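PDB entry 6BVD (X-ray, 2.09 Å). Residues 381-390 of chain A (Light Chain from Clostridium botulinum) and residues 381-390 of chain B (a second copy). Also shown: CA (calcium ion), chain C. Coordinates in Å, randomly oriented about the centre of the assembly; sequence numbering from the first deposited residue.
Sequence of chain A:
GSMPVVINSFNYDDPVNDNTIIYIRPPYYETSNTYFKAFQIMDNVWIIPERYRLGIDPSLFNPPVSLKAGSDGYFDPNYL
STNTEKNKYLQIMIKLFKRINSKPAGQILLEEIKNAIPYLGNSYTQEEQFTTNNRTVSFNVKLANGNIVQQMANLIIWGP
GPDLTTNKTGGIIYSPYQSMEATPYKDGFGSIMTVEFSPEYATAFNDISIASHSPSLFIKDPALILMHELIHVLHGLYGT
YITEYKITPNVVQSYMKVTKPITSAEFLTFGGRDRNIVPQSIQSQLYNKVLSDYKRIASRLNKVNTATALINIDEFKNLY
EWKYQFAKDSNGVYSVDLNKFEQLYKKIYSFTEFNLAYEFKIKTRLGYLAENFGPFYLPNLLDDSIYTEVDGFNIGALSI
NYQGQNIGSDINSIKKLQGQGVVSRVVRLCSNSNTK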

ATOM      1  N   LEU A 381       4.036 -13.312  -1.231  1.00 25.07           N
ATOM      2  CA  LEU A 381       4.320 -12.015  -0.654  1.00 21.27           C
ATOM      3  C   LEU A 381       3.501 -10.926  -1.361  1.00 27.45           C
ATOM      4  O   LEU A 381       3.181  -9.884  -0.770  1.00 28.27           O
ATOM      5  CB  LEU A 381       5.822 -11.711  -0.732  1.00 23.53           C
ATOM      6  CG  LEU A 381       6.725 -12.631   0.131  1.00 29.49           C
ATOM      7  CD1 LEU A 381       8.207 -12.352  -0.116  1.00 20.26           C
ATOM      8  CD2 LEU A 381       6.389 -12.441   1.614  1.00 26.51           C
ATOM      9  N   LEU A 382       3.175 -11.178  -2.624  1.00 21.18           N
ATOM     10  CA  LEU A 382       2.433 -10.196  -3.429  1.00 25.34           C
ATOM     11  C   LEU A 382       0.932 -10.153  -3.140  1.00 21.99           C
ATOM     12  O   LEU A 382       0.269  -9.214  -3.549  1.00 23.51           O
ATOM     13  CB  LEU A 382       2.636 -10.485  -4.921  1.00 28.05           C
ATOM     14  CG  LEU A 382       4.016 -10.141  -5.478  1.00 21.01           C
ATOM     15  CD1 LEU A 382       4.114 -10.689  -6.886  1.00 28.22           C
ATOM     16  CD2 LEU A 382       4.137  -8.654  -5.497  1.00 17.45           C
ATOM     17  N   ASP A 383       0.410 -11.161  -2.428  1.00 25.46           N
ATOM     18  CA  ASP A 383      -1.007 -11.280  -2.075  1.00 25.33           C
ATOM     19  C   ASP A 383      -1.347 -10.517  -0.781  1.00 30.65           C
ATOM     20  O   ASP A 383      -0.928 -10.924   0.314  1.00 31.22           O
ATOM     21  CB  ASP A 383      -1.365 -12.775  -1.928  1.00 22.67           C
ATOM     22  CG  ASP A 383      -2.861 -13.043  -1.755  1.00 24.94           C
ATOM     23  OD1 ASP A 383      -3.625 -12.199  -1.252  1.00 28.61           O
ATOM     24  OD2 ASP A 383      -3.276 -14.170  -2.085  1.00 37.72           O
ATOM     25  N   ASP A 384      -2.145  -9.449  -0.902  1.00 28.78           N
ATOM     26  CA  ASP A 384      -2.429  -8.568   0.238  1.00 23.67           C
ATOM     27  C   ASP A 384      -3.278  -9.242   1.326  1.00 25.25           C
ATOM     28  O   ASP A 384      -3.414  -8.685   2.413  1.00 23.68           O
ATOM     29  CB  ASP A 384      -3.121  -7.278  -0.243  1.00 20.95           C
ATOM     30  CG  ASP A 384      -2.107  -6.251  -0.814  1.00 28.55           C
ATOM     31  OD1 ASP A 384      -1.072  -6.012  -0.173  1.00 21.23           O
ATOM     32  OD2 ASP A 384      -2.325  -5.731  -1.930  1.00 22.85           O
ATOM     33  N   SER A 385      -3.861 -10.410   1.043  1.00 25.97           N
ATOM     34  CA  SER A 385      -4.502 -11.180   2.130  1.00 33.99           C
ATOM     35  C   SER A 385      -3.498 -12.009   2.958  1.00 31.46           C
ATOM     36  O   SER A 385      -3.875 -12.581   4.003  1.00 30.48           O
ATOM     37  CB  SER A 385      -5.586 -12.120   1.579  1.00 28.81           C
ATOM     38  OG  SER A 385      -5.046 -13.150   0.783  1.00 27.98           O
ATOM     39  N   ILE A 386      -2.237 -12.075   2.509  1.00 21.75           N
ATOM     40  CA  ILE A 386      -1.169 -12.840   3.195  1.00 21.09           C
ATOM     41  C   ILE A 386      -0.124 -11.907   3.806  1.00 29.79           C
ATOM     42  O   ILE A 386       0.311 -12.064   4.943  1.00 21.44           O
ATOM     43  CB  ILE A 386      -0.448 -13.815   2.198  1.00 30.82           C
ATOM     44  CG1 ILE A 386      -1.444 -14.804   1.589  1.00 24.20           C
ATOM     45  CG2 ILE A 386       0.777 -14.490   2.843  1.00 26.34           C
ATOM     46  CD1 ILE A 386      -2.089 -15.699   2.598  1.00 32.95           C
ATOM     47  N   TYR A 387       0.290 -10.923   3.012  1.00 20.53           N
ATOM     48  CA  TYR A 387       1.340 -10.026   3.391  1.00 24.34           C
ATOM     49  C   TYR A 387       1.014  -8.627   2.863  1.00 20.92           C
ATOM     50  O   TYR A 387       0.752  -8.484   1.677  1.00 21.46           O
ATOM     51  CB  TYR A 387       2.668 -10.534   2.807  1.00 24.14           C
ATOM     52  CG  TYR A 387       3.873  -9.739   3.187  1.00 25.79           C
ATOM     53  CD1 TYR A 387       4.559 -10.020   4.354  1.00 26.47           C
ATOM     54  CD2 TYR A 387       4.390  -8.744   2.342  1.00 25.81           C
ATOM     55  CE1 TYR A 387       5.678  -9.313   4.715  1.00 17.15           C
ATOM     56  CE2 TYR A 387       5.534  -8.033   2.699  1.00 18.54           C
ATOM     57  CZ  TYR A 387       6.187  -8.333   3.877  1.00 18.57           C
ATOM     58  OH  TYR A 387       7.351  -7.657   4.248  1.00 21.43           O
ATOM     59  N   THR A 388       1.016  -7.607   3.711  1.00 24.01           N
ATOM     60  CA  THR A 388       0.720  -6.243   3.224  1.00 20.08           C
ATOM     61  C   THR A 388       1.853  -5.259   3.416  1.00 20.16           C
ATOM     62  O   THR A 388       2.717  -5.431   4.308  1.00 17.33           O
ATOM     63  CB  THR A 388      -0.507  -5.621   3.924  1.00 25.17           C
ATOM     64  OG1 THR A 388      -0.255  -5.465   5.337  1.00 27.20           O
ATOM     65  CG2 THR A 388      -1.749  -6.459   3.662  1.00 22.68           C
ATOM     66  N   GLU A 389       1.868  -4.192   2.604  1.00 16.22           N
ATOM     67  CA  GLU A 389       2.830  -3.093   2.867  1.00 20.52           C
ATOM     68  C   GLU A 389       2.777  -2.561   4.306  1.00 20.39           C
ATOM     69  O   GLU A 389       3.804  -2.363   4.935  1.00 26.79           O
ATOM     70  CB  GLU A 389       2.549  -1.884   1.931  1.00 24.41           C
ATOM     71  CG  GLU A 389       2.822  -2.156   0.429  1.00 23.73           C
ATOM     72  CD  GLU A 389       1.660  -2.778  -0.337  1.00 28.11           C
ATOM     73  OE1 GLU A 389       0.562  -3.102   0.223  1.00 22.18           O
ATOM     74  OE2 GLU A 389       1.843  -2.993  -1.550  1.00 24.11           O
ATOM     75  N   VAL A 390       1.579  -2.280   4.802  1.00 20.30           N
ATOM     76  CA  VAL A 390       1.414  -1.573   6.082  1.00 24.00           C
ATOM     77  C   VAL A 390       1.671  -2.497   7.285  1.00 21.48           C
ATOM     78  O   VAL A 390       2.187  -2.031   8.315  1.00 26.94           O
ATOM     79  CB  VAL A 390      -0.016  -0.902   6.191  1.00 32.82           C
ATOM     80  CG1 VAL A 390      -1.148  -1.932   6.114  1.00 29.28           C
ATOM     81  CG2 VAL A 390      -0.166  -0.032   7.453  1.00 32.22           C
TER
ATOM     82  N   LEU B 381      -7.247  -9.167  -7.858  1.00 25.28           N
ATOM     83  CA  LEU B 381      -7.142  -7.802  -7.373  1.00 22.30           C
ATOM     84  C   LEU B 381      -6.178  -7.724  -6.190  1.00 27.99           C
ATOM     85  O   LEU B 381      -5.506  -6.719  -6.009  1.00 23.84           O
ATOM     86  CB  LEU B 381      -8.531  -7.261  -6.984  1.00 21.55           C
ATOM     87  CG  LEU B 381      -9.545  -7.093  -8.136  1.00 29.28           C
ATOM     88  CD1 LEU B 381     -10.962  -6.764  -7.633  1.00 22.59           C
ATOM     89  CD2 LEU B 381      -9.059  -6.001  -9.089  1.00 29.67           C
ATOM     90  N   LEU B 382      -6.073  -8.805  -5.404  1.00 20.92           N
ATOM     91  CA  LEU B 382      -5.186  -8.804  -4.233  1.00 22.36           C
ATOM     92  C   LEU B 382      -3.684  -8.986  -4.604  1.00 25.75           C
ATOM     93  O   LEU B 382      -2.821  -8.784  -3.783  1.00 23.77           O
ATOM     94  CB  LEU B 382      -5.613  -9.914  -3.268  1.00 22.35           C
ATOM     95  CG  LEU B 382      -6.927  -9.645  -2.518  1.00 25.49           C
ATOM     96  CD1 LEU B 382      -7.341 -10.952  -1.815  1.00 27.49           C
ATOM     97  CD2 LEU B 382      -6.717  -8.540  -1.519  1.00 18.53           C
ATOM     98  N   ASP B 383      -3.398  -9.324  -5.857  1.00 17.66           N
ATOM     99  CA  ASP B 383      -2.013  -9.531  -6.332  1.00 21.44           C
ATOM    100  C   ASP B 383      -1.365  -8.209  -6.770  1.00 24.98           C
ATOM    101  O   ASP B 383      -1.791  -7.607  -7.762  1.00 26.91           O
ATOM    102  CB  ASP B 383      -2.025 -10.509  -7.497  1.00 13.05           C
ATOM    103  CG  ASP B 383      -0.606 -10.955  -7.933  1.00 26.90           C
ATOM    104  OD1 ASP B 383       0.391 -10.227  -7.730  1.00 22.79           O
ATOM    105  OD2 ASP B 383      -0.512 -12.032  -8.533  1.00 29.94           O
ATOM    106  N   ASP B 384      -0.357  -7.754  -6.043  1.00 27.42           N
ATOM    107  CA  ASP B 384       0.225  -6.431  -6.305  1.00 24.17           C
ATOM    108  C   ASP B 384       0.995  -6.379  -7.638  1.00 24.20           C
ATOM    109  O   ASP B 384       1.378  -5.293  -8.052  1.00 25.84           O
ATOM    110  CB  ASP B 384       1.161  -6.001  -5.169  1.00 20.46           C
ATOM    111  CG  ASP B 384       0.413  -5.398  -3.940  1.00 26.61           C
ATOM    112  OD1 ASP B 384      -0.470  -4.547  -4.114  1.00 25.04           O
ATOM    113  OD2 ASP B 384       0.780  -5.706  -2.788  1.00 23.36           O
ATOM    114  N   SER B 385       1.223  -7.525  -8.283  1.00 21.14           N
ATOM    115  CA  SER B 385       1.874  -7.521  -9.616  1.00 26.49           C
ATOM    116  C   SER B 385       0.807  -7.260 -10.684  1.00 30.83           C
ATOM    117  O   SER B 385       1.125  -7.075 -11.868  1.00 24.96           O
ATOM    118  CB  SER B 385       2.609  -8.838  -9.898  1.00 19.97           C
ATOM    119  OG  SER B 385       1.690  -9.919 -10.047  1.00 28.72           O
ATOM    120  N   ILE B 386      -0.461  -7.257 -10.264  1.00 23.41           N
ATOM    121  CA  ILE B 386      -1.575  -7.029 -11.177  1.00 24.38           C
ATOM    122  C   ILE B 386      -2.295  -5.702 -10.902  1.00 29.96           C
ATOM    123  O   ILE B 386      -2.622  -4.944 -11.828  1.00 28.45           O
ATOM    124  CB  ILE B 386      -2.619  -8.195 -11.104  1.00 38.80           C
ATOM    125  CG1 ILE B 386      -1.999  -9.550 -11.471  1.00 30.21           C
ATOM    126  CG2 ILE B 386      -3.855  -7.893 -11.930  1.00 27.90           C
ATOM    127  CD1 ILE B 386      -1.532  -9.674 -12.893  1.00 32.77           C
ATOM    128  N   TYR B 387      -2.564  -5.445  -9.620  1.00 25.32           N
ATOM    129  CA  TYR B 387      -3.392  -4.312  -9.190  1.00 25.89           C
ATOM    130  C   TYR B 387      -2.861  -3.786  -7.846  1.00 24.77           C
ATOM    131  O   TYR B 387      -2.744  -4.562  -6.885  1.00 24.38           O
ATOM    132  CB  TYR B 387      -4.853  -4.767  -9.083  1.00 25.22           C
ATOM    133  CG  TYR B 387      -5.839  -3.685  -8.736  1.00 23.16           C
ATOM    134  CD1 TYR B 387      -6.421  -2.905  -9.722  1.00 27.51           C
ATOM    135  CD2 TYR B 387      -6.208  -3.446  -7.406  1.00 20.78           C
ATOM    136  CE1 TYR B 387      -7.357  -1.907  -9.394  1.00 29.72           C
ATOM    137  CE2 TYR B 387      -7.125  -2.458  -7.073  1.00 23.93           C
ATOM    138  CZ  TYR B 387      -7.696  -1.677  -8.064  1.00 28.33           C
ATOM    139  OH  TYR B 387      -8.633  -0.687  -7.738  1.00 24.10           O
ATOM    140  N   THR B 388      -2.495  -2.508  -7.779  1.00 20.67           N
ATOM    141  CA  THR B 388      -1.926  -1.940  -6.558  1.00 22.81           C
ATOM    142  C   THR B 388      -2.834  -0.879  -5.984  1.00 27.51           C
ATOM    143  O   THR B 388      -3.705  -0.331  -6.699  1.00 23.38           O
ATOM    144  CB  THR B 388      -0.544  -1.301  -6.772  1.00 28.72           C
ATOM    145  OG1 THR B 388      -0.632  -0.304  -7.814  1.00 23.17           O
ATOM    146  CG2 THR B 388       0.514  -2.367  -7.152  1.00 22.53           C
ATOM    147  N   GLU B 389      -2.667  -0.635  -4.685  1.00 22.82           N
ATOM    148  CA  GLU B 389      -3.348   0.475  -4.012  1.00 21.76           C
ATOM    149  C   GLU B 389      -3.033   1.808  -4.738  1.00 26.66           C
ATOM    150  O   GLU B 389      -3.919   2.643  -4.976  1.00 24.56           O
ATOM    151  CB  GLU B 389      -2.919   0.564  -2.539  1.00 17.53           C
ATOM    152  CG  GLU B 389      -3.341  -0.675  -1.687  1.00 17.49           C
ATOM    153  CD  GLU B 389      -2.320  -1.847  -1.684  1.00 29.80           C
ATOM    154  OE1 GLU B 389      -1.275  -1.779  -2.412  1.00 24.04           O
ATOM    155  OE2 GLU B 389      -2.559  -2.851  -0.934  1.00 20.60           O
ATOM    156  N   VAL B 390      -1.757   2.002  -5.059  1.00 26.75           N
ATOM    157  CA  VAL B 390      -1.280   3.298  -5.569  1.00 24.10           C
ATOM    158  C   VAL B 390      -1.643   3.545  -7.044  1.00 27.05           C
ATOM    159  O   VAL B 390      -1.944   4.700  -7.446  1.00 30.23           O
ATOM    160  CB  VAL B 390       0.266   3.415  -5.388  1.00 35.80           C
ATOM    161  CG1 VAL B 390       1.004   2.340  -6.175  1.00 35.96           C
ATOM    162  CG2 VAL B 390       0.773   4.789  -5.784  1.00 36.91           C
TER
HETATM  163 CA    CA C 501      -0.691  -4.135  -1.699  1.00 21.31          CA

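Two copies of the light chain meet through the same ten-residue stretch, Asp A383 opposite Asp B383 in the register, and a calcium ion lies between them; together the two stretches bury 456 Å². Leu B381 opens the chain B segment without reaching chain A, its side chain out of reach of the other stretch. Leu B382 makes the first contact and has the largest area covered by the partner, 82 Å², matched by 81 Å² on Leu A382. Its carbonyl accepts a hydrogen bond from the partner backbone, Asp A384 N to Leu B382 O at 3.0 Å with an N-H...O angle of 163°, and also receives a CA-H...O contact from Asp A383 CA to Leu B382 O at 3.5 Å. The two leucine carbonyls also come close: Leu A382 O and Leu B382 O are 3.1 Å apart, two acceptors with no hydrogen between them; Leu A382 O is bonded instead to Asp B384 N, and Leu B382 O to Asp A384 N. The CA-to-CB bond of Leu B382 (m, t) runs sideways to chain A and the side chain packs along it, with Leu B382 CD2 4.0 Å from Asp A384 CB and Leu B382 CD1 4.0 Å from Ser A385 CB.

Asp B383 sits at the centre of the register, its CA 4.7 Å from Asp A383 CA, and the two backbones form a single bridge here. Its CA-to-CB bond points away from chain A, yet the carboxylate end returns, bringing Asp B383 OD1 to 3.6 Å from Leu A382 CB. Asp B383 OD1 also holds the local turn, accepting from Ser B385 N at 2.9 Å and from Ser B385 OG at 2.7 Å. Asp B383 O accepts from Ile B386 N at 2.9 Å and from Tyr B387 N at 3.0 Å.

Asp B384 completes the backbone pair: Asp B384 N donates to Leu A382 O at 3.0 Å and 162°. The CA-to-CB bond of Asp B384 points toward chain A, and the carboxylate grips the calcium with both oxygens: Asp B384 OD1 and OD2 lie 2.5 and 2.4 Å from the calcium ion. Ser B385 (p), tied to Asp B383, offers its CB to Leu A382 CD1 at 3.8 Å. Ile B386, Tyr B387 and Thr B388 have no contact with the opposing stretch.

Glu B389 returns to the interface, its CA-to-CB bond pointing toward chain A. With chi2 near +88° the side chain is bent, and Glu B389 OE1 and OE2 lie 2.5 and 2.4 Å from the calcium ion. Asp A384 and Glu A389 do likewise from the other copy, the longest link being Glu A389 OE2 to the calcium ion at 2.8 Å, so four carboxylates supply eight oxygens. Their crowding, as between Glu B389 OE2 and Asp A384 OD2 at 3.1 Å or Glu B389 OE2 and Glu A389 OE1 at 3.3 Å, reflects shared coordination: the cation offsets negative charges that would otherwise repel. Val B390 ends the stretch out of reach.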